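PDB 4RY8: periplasmic binding protein from Thermotoga lettingae TMO, which binds 5-methylthioribose and probably serves as the solute-binding component of a transporter for this sugar. Local coordinates for residues Glu113-Asp118 with Leu150-Lys155; Tyr123-Gln128 with Trp247-Gly252; Tyr141-Gly146 with Leu202-Glu207; Glu169-Gly174 with Lys193-Ala198. All coordinates share one frame; numbering follows the deposited sequence.

Interaction 1 (Glu113-Asp118 with Leu150-Lys155). With SR1 (5-S-methyl-5-thio-alpha-D-ribofuranose), chain G.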
# COMPACT_ATOMS: atom_id res chain seq x y z
N GLU C 113 -17.23 -8.16 3.39
CA GLU C 113 -16.92 -6.79 3.63
C GLU C 113 -16.35 -6.13 2.36
O GLU C 113 -15.27 -6.48 1.87
CB GLU C 113 -15.93 -6.67 4.76
CG GLU C 113 -16.40 -7.19 6.09
CD GLU C 113 -15.29 -7.15 7.13
OE1 GLU C 113 -14.37 -6.29 7.01
OE2 GLU C 113 -15.32 -7.95 8.09
N ILE C 114 -17.10 -5.15 1.84
CA ILE C 114 -16.65 -4.27 0.75
C ILE C 114 -15.91 -3.07 1.32
O ILE C 114 -16.38 -2.41 2.26
CB ILE C 114 -17.85 -3.80 -0.13
CG1 ILE C 114 -18.60 -5.02 -0.68
CG2 ILE C 114 -17.35 -2.94 -1.27
CD1 ILE C 114 -19.92 -4.74 -1.37
N GLU C 115 -14.72 -2.78 0.80
CA GLU C 115 -14.11 -1.50 1.06
C GLU C 115 -13.24 -1.08 -0.08
O GLU C 115 -13.02 -1.86 -1.02
CB GLU C 115 -13.25 -1.55 2.32
CG GLU C 115 -12.23 -2.67 2.31
CD GLU C 115 -11.11 -2.39 3.28
OE1 GLU C 115 -11.13 -2.94 4.41
OE2 GLU C 115 -10.22 -1.60 2.90
N GLN C 116 -12.73 0.15 0.02
CA GLN C 116 -11.89 0.69 -1.05
C GLN C 116 -10.41 0.50 -0.83
O GLN C 116 -9.59 1.29 -1.37
CB GLN C 116 -12.19 2.15 -1.18
CG GLN C 116 -13.63 2.42 -1.48
CD GLN C 116 -13.97 3.87 -1.36
OE1 GLN C 116 -14.05 4.58 -2.34
NE2 GLN C 116 -14.17 4.32 -0.15
N ASP C 117 -10.07 -0.57 -0.11
CA ASP C 117 -8.69 -0.87 0.29
C ASP C 117 -8.22 0.36 1.02
O ASP C 117 -7.32 1.06 0.58
CB ASP C 117 -7.76 -1.27 -0.87
CG ASP C 117 -6.51 -1.95 -0.39
OD1 ASP C 117 -6.15 -1.84 0.81
OD2 ASP C 117 -5.88 -2.65 -1.19
N ASP C 118 -8.82 0.63 2.17
CA ASP C 118 -8.49 1.88 2.89
C ASP C 118 -7.06 2.02 3.47
O ASP C 118 -6.54 3.16 3.63
CB ASP C 118 -9.53 2.20 3.93
CG ASP C 118 -10.84 2.59 3.31
OD1 ASP C 118 -10.88 3.58 2.52
OD2 ASP C 118 -11.80 1.85 3.55
N LEU C 150 -12.03 5.93 7.89
CA LEU C 150 -11.17 7.00 8.40
C LEU C 150 -10.11 6.47 9.32
O LEU C 150 -8.98 6.98 9.27
CB LEU C 150 -11.96 8.08 9.12
CG LEU C 150 -13.04 8.68 8.22
CD1 LEU C 150 -13.70 9.86 8.89
CD2 LEU C 150 -12.42 9.10 6.89
N ASP C 151 -10.50 5.49 10.16
CA ASP C 151 -9.60 4.85 11.12
C ASP C 151 -8.51 4.01 10.44
O ASP C 151 -7.37 4.04 10.83
CB ASP C 151 -10.34 3.89 12.06
CG ASP C 151 -11.21 4.57 13.12
OD1 ASP C 151 -11.07 5.73 13.45
OD2 ASP C 151 -12.10 3.87 13.62
N LYS C 152 -8.89 3.23 9.43
CA LYS C 152 -7.92 2.55 8.57
C LYS C 152 -6.93 3.57 7.93
O LYS C 152 -5.70 3.42 8.01
CB LYS C 152 -8.65 1.81 7.47
CG LYS C 152 -9.43 0.62 7.94
CD LYS C 152 -10.39 0.10 6.87
CE LYS C 152 -11.41 -0.86 7.49
NZ LYS C 152 -12.41 -1.43 6.51
N ARG C 153 -7.45 4.61 7.30
CA ARG C 153 -6.55 5.62 6.73
C ARG C 153 -5.70 6.24 7.82
O ARG C 153 -4.51 6.49 7.60
CB ARG C 153 -7.32 6.69 6.05
CG ARG C 153 -8.01 6.11 4.83
CD ARG C 153 -9.11 6.98 4.28
NE ARG C 153 -10.03 6.20 3.44
CZ ARG C 153 -11.22 6.61 3.00
NH1 ARG C 153 -11.65 7.83 3.28
NH2 ARG C 153 -12.01 5.77 2.28
N ASP C 154 -6.28 6.48 9.00
CA ASP C 154 -5.48 7.12 10.06
C ASP C 154 -4.18 6.34 10.40
O ASP C 154 -3.09 6.94 10.55
CB ASP C 154 -6.33 7.34 11.29
CG ASP C 154 -5.56 7.95 12.42
OD1 ASP C 154 -5.22 9.15 12.41
OD2 ASP C 154 -5.23 7.16 13.28
N LYS C 155 -4.27 5.01 10.49
CA LYS C 155 -3.13 4.16 10.83
C LYS C 155 -1.97 4.35 9.89
O LYS C 155 -0.79 4.29 10.27
CB LYS C 155 -3.55 2.70 10.85
CG LYS C 155 -4.49 2.29 11.99
CD LYS C 155 -3.79 2.40 13.33
CE LYS C 155 -4.51 1.61 14.41
NZ LYS C 155 -3.84 1.74 15.73
CS SR1 G . -17.56 9.76 7.07
S SR1 G . -16.70 8.36 6.39
C5 SR1 G . -16.35 9.16 4.80
C4 SR1 G . -15.59 8.23 3.87
O4 SR1 G . -16.38 7.10 3.71
C1 SR1 G . -16.40 6.64 2.35
O1 SR1 G . -15.81 5.39 2.32
C2 SR1 G . -15.61 7.62 1.48
O2 SR1 G . -14.38 7.13 0.88
C3 SR1 G . -15.35 8.75 2.45
O3 SR1 G . -14.03 9.24 2.31
O HOH W 1 -14.61 -3.51 6.30
O HOH W 2 -13.38 0.78 5.24

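Interaction 2 (Tyr123-Gln128 with Trp247-Gly252)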
# COMPACT_ATOMS: atom_id res chain seq x y z
N TYR C 123 -2.00 4.98 2.87
CA TYR C 123 -0.61 4.89 2.54
C TYR C 123 -0.34 5.68 1.25
O TYR C 123 0.57 6.48 1.19
CB TYR C 123 -0.19 3.43 2.29
CG TYR C 123 1.26 3.41 1.93
CD1 TYR C 123 2.19 3.83 2.86
CD2 TYR C 123 1.71 3.15 0.61
CE1 TYR C 123 3.52 3.91 2.54
CE2 TYR C 123 3.06 3.20 0.30
CZ TYR C 123 3.97 3.59 1.29
OH TYR C 123 5.33 3.70 1.07
N LEU C 124 -1.15 5.50 0.24
CA LEU C 124 -0.82 6.17 -1.02
C LEU C 124 -0.88 7.68 -0.89
O LEU C 124 0.02 8.39 -1.35
CB LEU C 124 -1.72 5.73 -2.16
CG LEU C 124 -1.59 4.32 -2.72
CD1 LEU C 124 -2.69 4.13 -3.76
CD2 LEU C 124 -0.21 4.01 -3.31
N ILE C 125 -1.92 8.19 -0.24
CA ILE C 125 -2.05 9.66 -0.19
C ILE C 125 -1.04 10.22 0.77
O ILE C 125 -0.47 11.28 0.49
CB ILE C 125 -3.50 10.17 0.08
CG1 ILE C 125 -3.59 11.66 -0.18
CG2 ILE C 125 -3.91 9.85 1.56
CD1 ILE C 125 -3.48 12.14 -1.62
N SER C 126 -0.84 9.58 1.94
CA SER C 126 0.13 10.10 2.91
C SER C 126 1.59 10.11 2.37
O SER C 126 2.30 11.10 2.56
CB SER C 126 0.03 9.40 4.33
OG SER C 126 -1.31 9.27 4.75
N LYS C 127 2.01 9.03 1.71
CA LYS C 127 3.32 8.97 1.01
C LYS C 127 3.45 10.02 -0.10
O LYS C 127 4.53 10.56 -0.27
CB LYS C 127 3.57 7.61 0.35
CG LYS C 127 4.65 7.71 -0.74
CD LYS C 127 4.96 6.41 -1.42
CE LYS C 127 4.06 6.12 -2.58
NZ LYS C 127 4.18 4.71 -3.00
N GLN C 128 2.36 10.31 -0.81
CA GLN C 128 2.41 11.30 -1.91
C GLN C 128 2.75 12.68 -1.32
O GLN C 128 3.58 13.40 -1.83
CB GLN C 128 1.06 11.36 -2.61
CG GLN C 128 1.00 12.27 -3.81
CD GLN C 128 1.67 11.63 -4.97
OE1 GLN C 128 2.27 10.56 -4.83
NE2 GLN C 128 1.54 12.25 -6.14
N TRP C 247 -5.21 22.30 -4.46
CA TRP C 247 -5.57 20.89 -4.35
C TRP C 247 -4.77 20.06 -5.34
O TRP C 247 -5.08 20.04 -6.54
CB TRP C 247 -7.07 20.73 -4.57
CG TRP C 247 -7.66 19.40 -4.06
CD1 TRP C 247 -7.00 18.27 -3.69
CD2 TRP C 247 -9.05 19.12 -3.94
NE1 TRP C 247 -7.91 17.30 -3.30
CE2 TRP C 247 -9.17 17.81 -3.43
CE3 TRP C 247 -10.21 19.87 -4.16
CZ2 TRP C 247 -10.39 17.22 -3.23
CZ3 TRP C 247 -11.44 19.28 -3.89
CH2 TRP C 247 -11.52 17.98 -3.45
N VAL C 248 -3.72 19.37 -4.88
CA VAL C 248 -2.75 18.77 -5.85
C VAL C 248 -2.91 17.28 -6.18
O VAL C 248 -2.54 16.84 -7.27
CB VAL C 248 -1.28 19.11 -5.51
CG1 VAL C 248 -1.04 20.61 -5.57
CG2 VAL C 248 -0.90 18.59 -4.18
N ALA C 249 -3.49 16.52 -5.27
CA ALA C 249 -3.73 15.11 -5.49
C ALA C 249 -4.84 14.58 -4.57
O ALA C 249 -5.06 15.10 -3.46
CB ALA C 249 -2.45 14.32 -5.25
N THR C 250 -5.53 13.57 -5.08
CA THR C 250 -6.45 12.75 -4.32
C THR C 250 -6.28 11.29 -4.75
O THR C 250 -5.80 10.95 -5.86
CB THR C 250 -7.94 13.23 -4.51
OG1 THR C 250 -8.82 12.63 -3.54
CG2 THR C 250 -8.47 12.88 -5.89
N VAL C 251 -6.65 10.41 -3.85
CA VAL C 251 -6.64 9.00 -4.06
C VAL C 251 -8.06 8.49 -3.88
O VAL C 251 -8.71 8.72 -2.85
CB VAL C 251 -5.63 8.36 -3.07
CG1 VAL C 251 -5.86 6.86 -2.93
CG2 VAL C 251 -4.21 8.69 -3.58
N GLY C 252 -8.56 7.77 -4.87
CA GLY C 252 -9.92 7.24 -4.74
C GLY C 252 -10.41 6.24 -5.76
O GLY C 252 -9.63 5.71 -6.55

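Interaction 3 (Tyr141-Gly146 with Leu202-Glu207). With SR1 (5-S-methyl-5-thio-alpha-D-ribofuranose), chain G.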
# COMPACT_ATOMS: atom_id res chain seq x y z
N TYR C 141 -3.92 18.06 9.59
CA TYR C 141 -4.54 16.76 9.33
C TYR C 141 -6.04 16.89 9.56
O TYR C 141 -6.48 17.24 10.66
CB TYR C 141 -3.99 15.76 10.31
CG TYR C 141 -4.49 14.33 10.25
CD1 TYR C 141 -4.65 13.65 9.04
CD2 TYR C 141 -4.64 13.60 11.40
CE1 TYR C 141 -5.06 12.35 9.02
CE2 TYR C 141 -5.04 12.29 11.38
CZ TYR C 141 -5.22 11.66 10.18
OH TYR C 141 -5.56 10.35 10.17
N VAL C 142 -6.83 16.55 8.55
CA VAL C 142 -8.28 16.64 8.69
C VAL C 142 -8.90 15.25 8.63
O VAL C 142 -8.95 14.58 7.57
CB VAL C 142 -8.92 17.54 7.67
CG1 VAL C 142 -10.31 17.93 8.15
CG2 VAL C 142 -8.06 18.76 7.37
N ASN C 143 -9.31 14.79 9.81
CA ASN C 143 -9.87 13.48 9.96
C ASN C 143 -10.42 13.37 11.35
O ASN C 143 -10.11 14.22 12.20
CB ASN C 143 -8.79 12.40 9.75
CG ASN C 143 -9.37 11.02 9.49
OD1 ASN C 143 -10.54 10.85 9.13
ND2 ASN C 143 -8.54 10.02 9.65
N VAL C 144 -11.26 12.36 11.56
CA VAL C 144 -11.94 12.12 12.84
C VAL C 144 -12.07 10.63 13.09
O VAL C 144 -12.17 9.85 12.14
CB VAL C 144 -13.36 12.73 12.83
CG1 VAL C 144 -13.37 14.05 12.10
CG2 VAL C 144 -14.38 11.84 12.15
N GLY C 145 -12.06 10.22 14.36
CA GLY C 145 -12.23 8.83 14.73
C GLY C 145 -13.66 8.35 14.68
O GLY C 145 -14.58 9.14 14.43
N GLY C 146 -13.86 7.04 14.80
CA GLY C 146 -15.20 6.46 14.81
C GLY C 146 -15.79 6.05 13.47
O GLY C 146 -16.94 5.63 13.40
N LEU C 202 -3.75 17.34 4.72
CA LEU C 202 -4.08 15.97 4.43
C LEU C 202 -5.47 15.71 5.00
O LEU C 202 -5.70 15.70 6.22
CB LEU C 202 -3.03 15.04 5.02
CG LEU C 202 -3.29 13.56 4.87
CD1 LEU C 202 -3.17 13.17 3.40
CD2 LEU C 202 -2.30 12.78 5.75
N ALA C 203 -6.40 15.49 4.12
CA ALA C 203 -7.83 15.41 4.43
C ALA C 203 -8.36 14.09 3.94
O ALA C 203 -8.36 13.80 2.74
CB ALA C 203 -8.58 16.54 3.78
N MET C 204 -8.85 13.30 4.87
CA MET C 204 -9.16 11.88 4.60
C MET C 204 -10.61 11.61 4.07
O MET C 204 -11.02 10.48 4.01
CB MET C 204 -8.80 11.08 5.86
CG MET C 204 -7.27 10.93 6.16
SD MET C 204 -6.30 10.38 4.68
CE MET C 204 -4.80 9.85 5.48
N TRP C 205 -11.36 12.64 3.72
CA TRP C 205 -12.66 12.50 3.00
C TRP C 205 -12.80 13.72 2.08
O TRP C 205 -12.40 14.79 2.51
CB TRP C 205 -13.79 12.42 4.07
CG TRP C 205 -15.21 12.46 3.58
CD1 TRP C 205 -15.70 12.07 2.36
CD2 TRP C 205 -16.33 12.88 4.32
NE1 TRP C 205 -17.05 12.24 2.30
CE2 TRP C 205 -17.47 12.74 3.51
CE3 TRP C 205 -16.48 13.38 5.62
CZ2 TRP C 205 -18.74 13.10 3.94
CZ3 TRP C 205 -17.73 13.73 6.04
CH2 TRP C 205 -18.84 13.58 5.23
N ASP C 206 -13.31 13.62 0.82
CA ASP C 206 -13.37 14.80 -0.01
C ASP C 206 -14.20 15.96 0.56
O ASP C 206 -13.93 17.11 0.23
CB ASP C 206 -13.72 14.53 -1.53
CG ASP C 206 -15.11 13.91 -1.74
OD1 ASP C 206 -15.82 13.58 -0.78
OD2 ASP C 206 -15.52 13.76 -2.94
N GLU C 207 -15.18 15.70 1.42
CA GLU C 207 -15.94 16.78 2.07
C GLU C 207 -15.08 17.62 3.05
O GLU C 207 -15.24 18.85 3.15
CB GLU C 207 -17.19 16.23 2.77
CG GLU C 207 -18.22 15.68 1.80
CD GLU C 207 -18.75 16.74 0.84
OE1 GLU C 207 -19.18 17.83 1.28
OE2 GLU C 207 -18.77 16.47 -0.37
CS SR1 G . -17.56 9.76 7.07
S SR1 G . -16.70 8.36 6.39
C5 SR1 G . -16.35 9.16 4.80
C4 SR1 G . -15.59 8.23 3.87
O4 SR1 G . -16.38 7.10 3.71
C1 SR1 G . -16.40 6.64 2.35
O1 SR1 G . -15.81 5.39 2.32
C2 SR1 G . -15.61 7.62 1.48
O2 SR1 G . -14.38 7.13 0.88
C3 SR1 G . -15.35 8.75 2.45
O3 SR1 G . -14.03 9.24 2.31

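Interaction 4 (Glu169-Gly174 with Lys193-Ala198)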
# COMPACT_ATOMS: atom_id res chain seq x y z
N GLU C 169 2.74 16.58 12.21
CA GLU C 169 1.34 16.93 12.36
C GLU C 169 1.35 18.16 13.26
O GLU C 169 1.82 18.08 14.37
CB GLU C 169 0.54 15.79 13.01
CG GLU C 169 -0.94 16.11 13.17
CD GLU C 169 -1.79 14.94 13.63
OE1 GLU C 169 -1.66 13.78 13.14
OE2 GLU C 169 -2.65 15.19 14.48
N VAL C 170 0.88 19.29 12.77
CA VAL C 170 0.82 20.49 13.60
C VAL C 170 -0.61 20.81 14.07
O VAL C 170 -0.78 21.63 14.98
CB VAL C 170 1.41 21.72 12.89
CG1 VAL C 170 2.84 21.45 12.44
CG2 VAL C 170 0.54 22.14 11.72
N ALA C 171 -1.61 20.20 13.45
CA ALA C 171 -3.01 20.23 13.92
C ALA C 171 -3.79 19.07 13.34
O ALA C 171 -3.53 18.63 12.18
CB ALA C 171 -3.71 21.53 13.59
N LYS C 172 -4.72 18.55 14.16
CA LYS C 172 -5.81 17.64 13.75
C LYS C 172 -7.19 18.31 13.86
O LYS C 172 -7.62 18.70 14.95
CB LYS C 172 -5.85 16.39 14.66
CG LYS C 172 -6.74 15.28 14.13
CD LYS C 172 -6.68 14.01 14.98
CE LYS C 172 -7.82 13.12 14.62
NZ LYS C 172 -7.57 11.72 14.95
N ILE C 173 -7.92 18.40 12.77
CA ILE C 173 -9.24 19.03 12.84
C ILE C 173 -10.24 18.19 12.11
O ILE C 173 -9.88 17.27 11.33
CB ILE C 173 -9.22 20.48 12.28
CG1 ILE C 173 -8.87 20.49 10.81
CG2 ILE C 173 -8.26 21.37 13.07
CD1 ILE C 173 -8.79 21.89 10.24
N GLY C 174 -11.50 18.52 12.34
CA GLY C 174 -12.58 17.86 11.65
C GLY C 174 -13.60 17.16 12.52
O GLY C 174 -13.28 16.55 13.55
N LYS C 193 -4.67 30.34 11.35
CA LYS C 193 -4.22 31.41 12.24
C LYS C 193 -3.49 30.86 13.45
O LYS C 193 -2.56 31.50 13.91
CB LYS C 193 -5.36 32.32 12.71
CG LYS C 193 -5.97 33.15 11.58
CD LYS C 193 -6.25 34.57 12.03
CE LYS C 193 -7.49 35.15 11.37
NZ LYS C 193 -8.74 34.68 12.03
N GLU C 194 -3.90 29.70 13.97
CA GLU C 194 -3.24 29.11 15.13
C GLU C 194 -1.85 28.51 14.74
O GLU C 194 -0.91 28.54 15.54
CB GLU C 194 -4.14 28.06 15.81
CG GLU C 194 -3.61 27.48 17.13
CD GLU C 194 -3.50 28.50 18.27
OE1 GLU C 194 -2.99 28.12 19.35
OE2 GLU C 194 -3.91 29.67 18.11
N LYS C 195 -1.72 27.99 13.52
CA LYS C 195 -0.46 27.38 13.03
C LYS C 195 -0.01 28.04 11.73
O LYS C 195 -0.20 27.52 10.66
CB LYS C 195 -0.61 25.89 12.83
CG LYS C 195 -1.26 25.16 13.99
CD LYS C 195 -0.39 25.04 15.22
CE LYS C 195 -1.23 24.44 16.34
NZ LYS C 195 -0.53 24.47 17.64
N PRO C 196 0.60 29.20 11.84
CA PRO C 196 1.00 29.86 10.59
C PRO C 196 2.14 29.15 9.88
O PRO C 196 2.38 29.40 8.71
CB PRO C 196 1.42 31.28 11.04
CG PRO C 196 1.70 31.17 12.51
CD PRO C 196 0.93 29.98 13.04
N GLU C 197 2.82 28.24 10.57
CA GLU C 197 3.90 27.47 9.96
C GLU C 197 3.35 26.33 9.06
O GLU C 197 4.12 25.72 8.33
CB GLU C 197 4.87 26.93 11.04
CG GLU C 197 4.42 25.65 11.76
CD GLU C 197 3.46 25.87 12.93
OE1 GLU C 197 2.87 26.98 13.08
OE2 GLU C 197 3.28 24.90 13.72
N ALA C 198 2.04 26.06 9.10
CA ALA C 198 1.49 24.92 8.41
C ALA C 198 1.58 25.19 6.91
O ALA C 198 1.36 26.32 6.49
CB ALA C 198 0.06 24.66 8.85
O HOH W 3 1.21 21.78 16.83

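Interaction 1 (Glu113-Asp118 with Leu150-Lys155)
D118 sits between two basic side chains of the helix 150-155. R153, extended from CG to NE, grips the aspartate side-on, with two of its nitrogens, NE and NH2, on a single oxygen: NE to OD1 of D118 is 2.9 Å, and NH2 to OD1 is a very short 2.5 Å. That oxygen lies near the guanidinium plane, yet both N-H groups reach it from above the carboxylate plane, the two planes 56° apart. NH1 and NH2 also donate to the ligand, to SR1 O3 at 2.9 Å and SR1 O2 at 3.1 Å, NH1 reaching M204 O as well. Q116 NE2 donates to the same O2 at 3.0 Å, while its OE1 is taken by T253. K152 instead crosses D118 obliquely with its aliphatic part, CB to CB 3.7 Å, and goes on tip to tip to E115, its NZ 2.9 Å from OE1 and above that carboxylate plane. Two waters complete the hold on NZ, bridging to E113 OE1 and D118 OD2. R163 of the second subunit adds another positive charge at E115 OE1. Paired charges probably keep R153 and D118 ionised, and D118 aims the arginine at the sugar as a second-shell residue.

Interaction 2 (Tyr123-Gln128 with Trp247-Gly252)
T250 OG1 is gripped by two partners, the backbone O of D231 and the hydroxyl of S229; the side chain leaves the strand away from helix 123-128. The residues flanking it, A249 and V251, point toward the helix, and the side-chain contacts there are apolar. I125 carries most of the helix side. Its CG1 is anti to the backbone N (chi1 -168°), and chi2 near 70° then swings CD1 across the strand backbone, to 3.8 Å from A249 O and 4.1 Å from T250 CA. V251 slides past I125 in the opposite direction, and its CG2 lies 4.0 Å from CB of I125. The same methyl touches L124 at CB, 4.1 Å away. One turn further along, Q128 lays its CG against A249 CB at 4.3 Å. I125 and Q128 also lean on Y228 of the adjacent strand 226-230, so the helix covers two strands at once. The axes of helix segment 123-128 and strand 247-252 approach to 8.1 Å, their directions 166° apart, nearly antiparallel. A helix lying so against a mainly parallel sheet is the layering of the alpha/beta lobes of periplasmic binding proteins.

Interaction 3 (Tyr141-Gly146 with Leu202-Glu207)
Y141 and L202 stand side by side on one face of the sheet, pointing the same way, each with CG anti to its backbone N. The tyrosine's CD1 lies 4.1 Å from CD2 of the leucine. On the other face V142 and A203 are paired, CB to CB 4.0 Å, where F208 of the following helix covers both. Beneath these side chains the strands run parallel: V142 N donates to L202 O at 2.7 Å and practically straight (178°), and M204 N returns the bond to V142 O, nearly along the C=O axis. These are neighbouring strands of the C-terminal lobe's Rossmann-like alpha/beta sheet, and just beyond their carboxyl ends the chain turns into the sugar pocket, as is usual in this fold. Here M204 crosses obliquely over two residues. Bent at chi2 (-49°), it sets CG 3.9 Å from CE1 of Y141 and lays CB against the amide of N143, 3.7 Å from CG. That amide is turned so that ND2 donates in its own plane to Y141 OH and also reaches L150 O, while CB of N143 sits over one face of the Y141 ring, toward its rim. The tyrosine hydroxyl has its strongest partner in D154. W205 follows at the N-cap of helix 206-219, its indole covered on both faces: CB of E207 lies over the ring centre on one side, and SR1 C5 packs toward the rim on the other. On that side, CD1 of W205 comes within 3.3 Å of SR1 O3.

Interaction 4 (Glu169-Gly174 with Lys193-Ala198)
Strand 167-173 opens a beta-alpha-beta crossover: the chain leaves this edge strand, climbs through helix 180-194 and returns by a tight turn into strand 200-203, passing over the intervening strand 137-142. The contact ties that turn back to the starting strand. K195, the first residue to leave helical geometry, begins a type I beta turn closed by A198 N donating to K195 O at 3.1 Å. V170 is the side chain the turn wraps around. Its psi of -15° breaks the extended run of the strand, so V170 and A171 in succession both point toward the turn. CG2 of V170, in the crowded position between backbone N and carbonyl carbon, rests on A198 CB at 3.8 Å, with K195 CB next to it. E197 folds back, bent at chi2 (-83°), and meets the valine tip to tip, its OE2 3.7 Å from CG1 of V170. K195 passes V170 in the opposite direction, its chain laid over the valine carbonyl with CE 3.2 Å from V170 O. The ammonium end runs on past that oxygen, and the polar link is made by water: one molecule donates to V170 O at 2.7 Å and accepts a weak bond from K195 NZ. On the inward side A198 also rests on I140 of strand 137-142. Far from the sugar site, this is a type I turn joining helix to strand beside the edge strand, as in the Rossmann-like alpha/beta lobes of periplasmic binding proteins.

In the fold
SR1 lies where interactions 1 and 3 meet, their centres 12 Å apart. R153 NH1 reaches M204 O at 2.8 Å, and D154 OD1 is 2.6 Å from Y141 OH, so the helix that supplies the arginine is joined to the strand ends. D103, D231 and H79 complete the hydrogen bonds to the sugar. Strand 113-115 belongs to the parallel sheet of the N-terminal lobe and helix 148-163 to the other lobe, so interaction 1 spans the two. Interaction 2 backs interaction 3 through I125 and S126, which pack on L202 and M204. Interaction 4 continues the same sheet outward, A171 O accepting from Y141 N at 2.7 Å. Interactions 1 and 2 both touch the second subunit.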